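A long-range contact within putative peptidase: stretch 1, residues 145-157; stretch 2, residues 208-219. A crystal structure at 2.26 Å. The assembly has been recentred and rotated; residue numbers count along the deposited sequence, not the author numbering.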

ATOM      1  N   LYS A 145      25.638  -5.958   9.461  1.00 22.50           N
ATOM      2  CA  LYS A 145      26.013  -7.134  10.273  1.00 23.65           C
ATOM      3  C   LYS A 145      26.170  -6.797  11.774  1.00 28.23           C
ATOM      4  O   LYS A 145      25.662  -7.527  12.616  1.00 28.87           O
ATOM      5  N   GLU A 146      26.797  -5.676  12.088  1.00 25.11           N
ATOM      6  CA  GLU A 146      27.071  -5.243  13.464  1.00 24.77           C
ATOM      7  C   GLU A 146      25.940  -4.410  14.095  1.00 28.94           C
ATOM      8  O   GLU A 146      26.024  -4.076  15.279  1.00 27.25           O
ATOM      9  N   CYS A 147      24.916  -4.044  13.303  1.00 26.27           N
ATOM     10  CA  CYS A 147      23.769  -3.260  13.755  1.00 25.27           C
ATOM     11  C   CYS A 147      22.834  -4.091  14.662  1.00 28.63           C
ATOM     12  O   CYS A 147      22.656  -5.297  14.472  1.00 28.08           O
ATOM     13  N   LYS A 148      22.259  -3.411  15.647  1.00 26.69           N
ATOM     14  CA  LYS A 148      21.279  -3.864  16.663  1.00 26.63           C
ATOM     15  C   LYS A 148      19.894  -4.116  16.022  1.00 30.27           C
ATOM     16  O   LYS A 148      19.151  -4.993  16.453  1.00 31.33           O
ATOM     17  N   GLY A 149      19.533  -3.274  15.064  1.00 25.46           N
ATOM     18  CA  GLY A 149      18.244  -3.390  14.396  1.00 23.88           C
ATOM     19  C   GLY A 149      18.209  -2.685  13.071  1.00 24.39           C
ATOM     20  O   GLY A 149      19.162  -2.003  12.703  1.00 21.72           O
ATOM     21  N   LEU A 150      17.079  -2.840  12.364  1.00 21.84           N
ATOM     22  CA  LEU A 150      16.870  -2.316  11.033  1.00 21.16           C
ATOM     23  C   LEU A 150      15.616  -1.486  10.936  1.00 24.78           C
ATOM     24  O   LEU A 150      14.575  -1.851  11.479  1.00 24.21           O
ATOM     25  N   ILE A 151      15.708  -0.400  10.170  1.00 20.91           N
ATOM     26  CA  ILE A 151      14.569   0.435   9.798  1.00 19.95           C
ATOM     27  C   ILE A 151      14.354   0.176   8.299  1.00 21.38           C
ATOM     28  O   ILE A 151      15.286   0.383   7.494  1.00 19.63           O
ATOM     29  N   PHE A 152      13.154  -0.343   7.935  1.00 16.88           N
ATOM     30  CA  PHE A 152      12.794  -0.591   6.537  1.00 16.52           C
ATOM     31  C   PHE A 152      11.672   0.402   6.179  1.00 21.61           C
ATOM     32  O   PHE A 152      10.514   0.213   6.527  1.00 23.23           O
ATOM     33  N   ASP A 153      12.041   1.493   5.553  1.00 19.58           N
ATOM     34  CA  ASP A 153      11.115   2.595   5.267  1.00 19.07           C
ATOM     35  C   ASP A 153      10.477   2.455   3.883  1.00 21.19           C
ATOM     36  O   ASP A 153      11.162   2.572   2.854  1.00 18.63           O
ATOM     37  N   VAL A 154       9.145   2.238   3.870  1.00 18.61           N
ATOM     38  CA  VAL A 154       8.356   2.117   2.623  1.00 16.88           C
ATOM     39  C   VAL A 154       7.280   3.237   2.550  1.00 21.05           C
ATOM     40  O   VAL A 154       6.254   3.074   1.887  1.00 19.52           O
ATOM     41  N   ARG A 155       7.520   4.366   3.228  1.00 17.15           N
ATOM     42  CA  ARG A 155       6.630   5.517   3.140  1.00 17.11           C
ATOM     43  C   ARG A 155       6.711   6.079   1.727  1.00 21.62           C
ATOM     44  O   ARG A 155       7.797   6.063   1.138  1.00 22.07           O
ATOM     45  N   ASP A 156       5.580   6.536   1.169  1.00 16.88           N
ATOM     46  CA  ASP A 156       5.495   7.079  -0.184  1.00 16.88           C
ATOM     47  C   ASP A 156       5.799   6.019  -1.264  1.00 22.04           C
ATOM     48  O   ASP A 156       6.173   6.372  -2.369  1.00 21.53           O
ATOM     49  N   ASN A 157       5.608   4.733  -0.949  1.00 18.97           N
ATOM     50  CA  ASN A 157       5.826   3.672  -1.915  1.00 18.63           C
ATOM     51  C   ASN A 157       4.451   3.182  -2.378  1.00 23.03           C
ATOM     52  O   ASN A 157       3.763   2.468  -1.657  1.00 20.79           O
ATOM     53  N   ARG A 208      19.262 -13.857   5.906  1.00 24.28           N
ATOM     54  CA  ARG A 208      18.005 -13.499   6.551  1.00 23.57           C
ATOM     55  C   ARG A 208      18.256 -12.524   7.708  1.00 28.58           C
ATOM     56  O   ARG A 208      19.356 -12.507   8.272  1.00 30.95           O
ATOM     57  N   TRP A 209      17.260 -11.688   8.032  1.00 22.51           N
ATOM     58  CA  TRP A 209      17.372 -10.728   9.129  1.00 21.79           C
ATOM     59  C   TRP A 209      16.338 -11.090  10.193  1.00 26.05           C
ATOM     60  O   TRP A 209      15.125 -10.916   9.986  1.00 23.73           O
ATOM     61  N   LEU A 210      16.821 -11.608  11.324  1.00 23.06           N
ATOM     62  CA  LEU A 210      15.933 -12.050  12.393  1.00 24.12           C
ATOM     63  C   LEU A 210      16.037 -11.143  13.620  1.00 25.98           C
ATOM     64  O   LEU A 210      15.333 -11.355  14.595  1.00 26.06           O
ATOM     65  N   ARG A 211      16.869 -10.096  13.534  1.00 21.03           N
ATOM     66  CA  ARG A 211      17.010  -9.069  14.549  1.00 21.04           C
ATOM     67  C   ARG A 211      15.825  -8.091  14.464  1.00 25.81           C
ATOM     68  O   ARG A 211      15.094  -8.107  13.454  1.00 24.39           O
ATOM     69  N   PRO A 212      15.587  -7.227  15.485  1.00 20.88           N
ATOM     70  CA  PRO A 212      14.439  -6.299  15.397  1.00 18.56           C
ATOM     71  C   PRO A 212      14.404  -5.458  14.107  1.00 21.72           C
ATOM     72  O   PRO A 212      15.447  -5.086  13.548  1.00 20.50           O
ATOM     73  N   VAL A 213      13.179  -5.224  13.596  1.00 16.20           N
ATOM     74  CA  VAL A 213      12.914  -4.440  12.382  1.00 14.47           C
ATOM     75  C   VAL A 213      11.791  -3.470  12.649  1.00 19.16           C
ATOM     76  O   VAL A 213      10.731  -3.880  13.155  1.00 19.20           O
ATOM     77  N   ILE A 214      11.972  -2.208  12.227  1.00 16.77           N
ATOM     78  CA  ILE A 214      10.888  -1.235  12.244  1.00 17.82           C
ATOM     79  C   ILE A 214      10.523  -0.946  10.790  1.00 21.40           C
ATOM     80  O   ILE A 214      11.369  -0.477  10.043  1.00 20.21           O
ATOM     81  N   VAL A 215       9.287  -1.252  10.388  1.00 18.12           N
ATOM     82  CA  VAL A 215       8.773  -0.962   9.042  1.00 16.99           C
ATOM     83  C   VAL A 215       8.038   0.382   9.140  1.00 19.40           C
ATOM     84  O   VAL A 215       7.173   0.544  10.000  1.00 19.01           O
ATOM     85  N   LEU A 216       8.435   1.364   8.318  1.00 14.92           N
ATOM     86  CA  LEU A 216       7.813   2.691   8.348  1.00 14.11           C
ATOM     87  C   LEU A 216       6.779   2.813   7.255  1.00 19.75           C
ATOM     88  O   LEU A 216       7.063   2.493   6.102  1.00 19.03           O
ATOM     89  N   THR A 217       5.553   3.224   7.618  1.00 18.11           N
ATOM     90  CA  THR A 217       4.451   3.352   6.668  1.00 17.19           C
ATOM     91  C   THR A 217       3.743   4.712   6.776  1.00 20.38           C
ATOM     92  O   THR A 217       3.796   5.372   7.816  1.00 21.69           O
ATOM     93  N   ASN A 218       3.072   5.108   5.699  1.00 16.25           N
ATOM     94  CA  ASN A 218       2.229   6.295   5.659  1.00 17.53           C
ATOM     95  C   ASN A 218       1.076   6.011   4.697  1.00 21.08           C
ATOM     96  O   ASN A 218       1.046   4.938   4.109  1.00 20.46           O
ATOM     97  N   ARG A 219       0.107   6.926   4.577  1.00 18.06           N
ATOM     98  CA  ARG A 219      -1.040   6.773   3.687  1.00 17.94           C
ATOM     99  C   ARG A 219      -0.608   6.580   2.229  1.00 23.07           C
ATOM    100  O   ARG A 219      -1.346   6.004   1.431  1.00 24.97           O
TER

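The two stretches meet as neighbouring parallel β-strands, 149-153 and 213-217, whose backbone ladder is flanked by apolar packing on both sheet faces and closed at each end by polar side chains. Between Leu150 and Val154 the backbone bonds alternate in the manner of a parallel pair: Leu150 N donates to Pro212 O (3.0 Å), Ile214 N to Leu150 O (2.7 Å), Phe152 N to Ile214 O (2.8 Å), Leu216 N to Phe152 O (3.0 Å) and Val154 N to Leu216 O (3.1 Å).

This register sorts the side chains by face. Leu150, Phe152, Val213 and Val215 share one face. Leu150 (t, p) lays its CD2 over a face of the Trp209 ring and also approaches Val213, CD2 to CG2 4.2 Å; its CB lies 3.7 Å from CE2 of Trp209. Trp209 (chi1 t) points toward stretch 1 and reaches back to Cys147, whose CB is 4.3 Å from Trp209 CH2. The indole is tethered within its own stretch by a hydrogen bond from Trp209 NE1 to Pro212 O (3.2 Å), the same carbonyl that accepts from Leu150 N. Phe152 (chi1 t) contributes mainly its CB here, 4.4 Å from both Val213 CG1 and Val215 CG2, because its ring leads away from the other strand.

On the other face lie Ile151, Asp153, Ile214 and Leu216. Leu216 (m, t) has the largest area covered by the opposing stretch; its CG packs 3.7 Å from CG2 of Ile151 (m, t), and its CB lies 3.5 Å from Asp153 OD1. Leu216 CD1 sits over one face of the Arg155 guanidinium, 3.8 Å from Arg155 NH2. That guanidinium is held by Asp153 (chi1 t) in a two-pronged salt bridge, Arg155 NE to Asp153 OD1 at 2.9 Å and Arg155 NH2 to Asp153 OD2 at 2.8 Å.

Polar side chains secure the ends. The CA-to-CB bond of Arg211 (m, t, m) points toward stretch 1, and its NH1 donates to Cys147 O (3.0 Å) and, more weakly, to Lys145 O (2.9 Å, with a bent angle of 118°). At the far end, within the type II turn from Val154 to Asn157, Asp156 is gripped by Asn218 (chi1 p) through a reciprocal pair: Asp156 N donates to Asn218 OD1, and Asn218 ND2 to Asp156 OD1, both at 2.9 Å. The amide thus engages both the backbone N and one carboxylate oxygen of Asp156, linking the turn to stretch 2.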

ATOM      1  CB  LYS A 145      27.301  -7.793   9.713  1.00 26.24           C
ATOM      2  CG  LYS A 145      27.875  -8.965  10.509  1.00 36.71           C
ATOM      3  CD  LYS A 145      26.934 -10.196  10.579  1.00 49.32           C
ATOM      4  CE  LYS A 145      27.362 -11.244  11.597  1.00 56.07           C
ATOM      5  NZ  LYS A 145      27.021 -10.849  12.994  1.00 54.94           N
ATOM      6  CB  GLU A 146      28.367  -4.418  13.517  1.00 26.59           C
ATOM      7  CG  GLU A 146      29.622  -5.138  13.078  1.00 32.19           C
ATOM      8  CD  GLU A 146      29.840  -6.505  13.698  1.00 44.13           C
ATOM      9  OE1 GLU A 146      29.694  -6.663  14.934  1.00 44.28           O
ATOM     10  OE2 GLU A 146      30.107  -7.438  12.915  1.00 45.61           O
ATOM     11  CB  CYS A 147      23.016  -2.679  12.558  1.00 24.37           C
ATOM     12  SG  CYS A 147      24.031  -1.630  11.483  1.00 27.93           S
ATOM     13  CB  LYS A 148      21.134  -2.718  17.698  1.00 28.10           C
ATOM     14  CG  LYS A 148      21.206  -3.095  19.142  1.00 38.65           C
ATOM     15  CD  LYS A 148      21.141  -1.862  20.005  1.00 40.28           C
ATOM     16  CE  LYS A 148      20.585  -2.159  21.383  1.00 56.17           C
ATOM     17  NZ  LYS A 148      19.112  -2.377  21.387  1.00 67.35           N
ATOM     18  CB  LEU A 150      16.779  -3.506  10.040  1.00 21.23           C
ATOM     19  CG  LEU A 150      16.508  -3.203   8.538  1.00 24.99           C
ATOM     20  CD1 LEU A 150      17.797  -2.831   7.835  1.00 26.87           C
ATOM     21  CD2 LEU A 150      15.940  -4.402   7.847  1.00 21.80           C
ATOM     22  CB  ILE A 151      14.731   1.960  10.157  1.00 22.19           C
ATOM     23  CG1 ILE A 151      14.865   2.179  11.686  1.00 21.92           C
ATOM     24  CG2 ILE A 151      13.566   2.815   9.583  1.00 19.19           C
ATOM     25  CD1 ILE A 151      15.364   3.650  12.100  1.00 16.91           C
ATOM     26  CB  PHE A 152      12.413  -2.070   6.274  1.00 17.75           C
ATOM     27  CG  PHE A 152      12.573  -2.441   4.816  1.00 18.83           C
ATOM     28  CD1 PHE A 152      11.572  -2.142   3.889  1.00 21.23           C
ATOM     29  CD2 PHE A 152      13.750  -3.031   4.355  1.00 19.62           C
ATOM     30  CE1 PHE A 152      11.734  -2.459   2.531  1.00 21.57           C
ATOM     31  CE2 PHE A 152      13.913  -3.351   3.002  1.00 22.05           C
ATOM     32  CZ  PHE A 152      12.901  -3.070   2.102  1.00 20.81           C
ATOM     33  CB  ASP A 153      11.895   3.931   5.398  1.00 20.28           C
ATOM     34  CG  ASP A 153      11.098   5.222   5.360  1.00 19.77           C
ATOM     35  OD1 ASP A 153       9.863   5.161   5.165  1.00 20.09           O
ATOM     36  OD2 ASP A 153      11.708   6.291   5.532  1.00 23.66           O
ATOM     37  CB  VAL A 154       7.734   0.705   2.412  1.00 18.38           C
ATOM     38  CG1 VAL A 154       8.814  -0.343   2.138  1.00 17.05           C
ATOM     39  CG2 VAL A 154       6.815   0.301   3.572  1.00 17.41           C
ATOM     40  CB  ARG A 155       7.022   6.603   4.153  1.00 17.61           C
ATOM     41  CG  ARG A 155       6.741   6.225   5.601  1.00 20.68           C
ATOM     42  CD  ARG A 155       7.221   7.305   6.570  1.00 14.80           C
ATOM     43  NE  ARG A 155       8.683   7.422   6.554  1.00 13.23           N
ATOM     44  CZ  ARG A 155       9.376   8.415   7.100  1.00 23.57           C
ATOM     45  NH1 ARG A 155       8.748   9.433   7.684  1.00 14.98           N
ATOM     46  NH2 ARG A 155      10.703   8.412   7.050  1.00 20.24           N
ATOM     47  CB  ASP A 156       6.386   8.317  -0.356  1.00 18.54           C
ATOM     48  CG  ASP A 156       5.708   9.603   0.071  1.00 27.34           C
ATOM     49  OD1 ASP A 156       4.799   9.543   0.935  1.00 27.29           O
ATOM     50  OD2 ASP A 156       6.084  10.663  -0.452  1.00 37.50           O
ATOM     51  CB  ASN A 157       6.699   2.548  -1.317  1.00 18.52           C
ATOM     52  CG  ASN A 157       7.072   1.432  -2.280  1.00 28.98           C
ATOM     53  OD1 ASN A 157       6.356   1.138  -3.252  1.00 14.31           O
ATOM     54  ND2 ASN A 157       8.185   0.740  -1.990  1.00 12.15           N
ATOM     55  CB  ARG A 208      17.248 -14.762   7.008  1.00 23.00           C
ATOM     56  CG  ARG A 208      16.601 -15.512   5.820  1.00 33.50           C
ATOM     57  CD  ARG A 208      15.864 -16.771   6.228  1.00 40.92           C
ATOM     58  NE  ARG A 208      16.756 -17.757   6.843  1.00 42.99           N
ATOM     59  CZ  ARG A 208      16.539 -18.326   8.023  1.00 52.68           C
ATOM     60  NH1 ARG A 208      15.458 -18.021   8.724  1.00 38.69           N
ATOM     61  NH2 ARG A 208      17.392 -19.217   8.503  1.00 39.70           N
ATOM     62  CB  TRP A 209      17.211  -9.283   8.635  1.00 18.90           C
ATOM     63  CG  TRP A 209      17.462  -8.248   9.697  1.00 19.43           C
ATOM     64  CD1 TRP A 209      16.566  -7.788  10.621  1.00 21.93           C
ATOM     65  CD2 TRP A 209      18.683  -7.518   9.925  1.00 18.97           C
ATOM     66  NE1 TRP A 209      17.155  -6.825  11.414  1.00 20.78           N
ATOM     67  CE2 TRP A 209      18.450  -6.637  11.005  1.00 21.68           C
ATOM     68  CE3 TRP A 209      19.966  -7.546   9.341  1.00 20.38           C
ATOM     69  CZ2 TRP A 209      19.439  -5.776  11.495  1.00 20.83           C
ATOM     70  CZ3 TRP A 209      20.940  -6.685   9.825  1.00 21.24           C
ATOM     71  CH2 TRP A 209      20.664  -5.799  10.873  1.00 21.58           C
ATOM     72  CB  LEU A 210      16.220 -13.519  12.737  1.00 25.37           C
ATOM     73  CG  LEU A 210      16.071 -14.542  11.576  1.00 29.79           C
ATOM     74  CD1 LEU A 210      16.335 -15.956  12.059  1.00 31.00           C
ATOM     75  CD2 LEU A 210      14.700 -14.468  10.913  1.00 29.77           C
ATOM     76  CB  ARG A 211      18.327  -8.325  14.351  1.00 22.89           C
ATOM     77  CG  ARG A 211      19.530  -9.049  14.980  1.00 27.03           C
ATOM     78  CD  ARG A 211      20.800  -8.450  14.414  1.00 20.73           C
ATOM     79  NE  ARG A 211      21.071  -9.069  13.108  1.00 22.36           N
ATOM     80  CZ  ARG A 211      22.028  -8.697  12.272  1.00 34.89           C
ATOM     81  NH1 ARG A 211      22.809  -7.657  12.561  1.00 25.74           N
ATOM     82  NH2 ARG A 211      22.226  -9.366  11.145  1.00 23.44           N
ATOM     83  CB  PRO A 212      14.617  -5.418  16.629  1.00 20.08           C
ATOM     84  CG  PRO A 212      15.351  -6.292  17.616  1.00 23.76           C
ATOM     85  CD  PRO A 212      16.316  -7.059  16.766  1.00 20.99           C
ATOM     86  CB  VAL A 213      12.545  -5.336  11.133  1.00 17.53           C
ATOM     87  CG1 VAL A 213      12.226  -4.506   9.885  1.00 16.10           C
ATOM     88  CG2 VAL A 213      13.628  -6.340  10.815  1.00 17.25           C
ATOM     89  CB  ILE A 214      11.123   0.080  13.049  1.00 21.04           C
ATOM     90  CG1 ILE A 214      11.798  -0.162  14.450  1.00 22.65           C
ATOM     91  CG2 ILE A 214       9.822   0.884  13.141  1.00 16.95           C
ATOM     92  CD1 ILE A 214      11.029  -0.986  15.469  1.00 24.78           C
ATOM     93  CB  VAL A 215       7.897  -2.107   8.427  1.00 19.85           C
ATOM     94  CG1 VAL A 215       7.245  -1.675   7.101  1.00 19.28           C
ATOM     95  CG2 VAL A 215       8.715  -3.384   8.224  1.00 18.85           C
ATOM     96  CB  LEU A 216       8.853   3.833   8.224  1.00 12.99           C
ATOM     97  CG  LEU A 216      10.063   3.852   9.182  1.00 15.62           C
ATOM     98  CD1 LEU A 216      10.772   5.196   9.097  1.00 15.13           C
ATOM     99  CD2 LEU A 216       9.657   3.607  10.665  1.00 17.61           C
ATOM    100  CB  THR A 217       3.398   2.211   6.871  1.00 26.02           C
ATOM    101  OG1 THR A 217       2.804   2.319   8.154  1.00 26.74           O
ATOM    102  CG2 THR A 217       3.975   0.827   6.708  1.00 20.11           C
ATOM    103  CB  ASN A 218       3.004   7.598   5.326  1.00 15.97           C
ATOM    104  CG  ASN A 218       3.587   7.709   3.947  1.00 26.75           C
ATOM    105  OD1 ASN A 218       3.494   6.803   3.117  1.00 18.74           O
ATOM    106  ND2 ASN A 218       4.227   8.829   3.687  1.00 21.30           N
ATOM    107  CB  ARG A 219      -1.991   7.993   3.809  1.00 17.56           C
ATOM    108  CG  ARG A 219      -3.400   7.741   3.278  1.00 12.57           C
ATOM    109  CD  ARG A 219      -4.103   6.563   3.933  1.00 16.71           C
ATOM    110  NE  ARG A 219      -5.456   6.539   3.414  1.00 20.22           N
ATOM    111  CZ  ARG A 219      -6.384   5.632   3.679  1.00 23.89           C
ATOM    112  NH1 ARG A 219      -6.073   4.526   4.347  1.00 12.95           N
ATOM    113  NH2 ARG A 219      -7.610   5.782   3.210  1.00  9.16           N
TER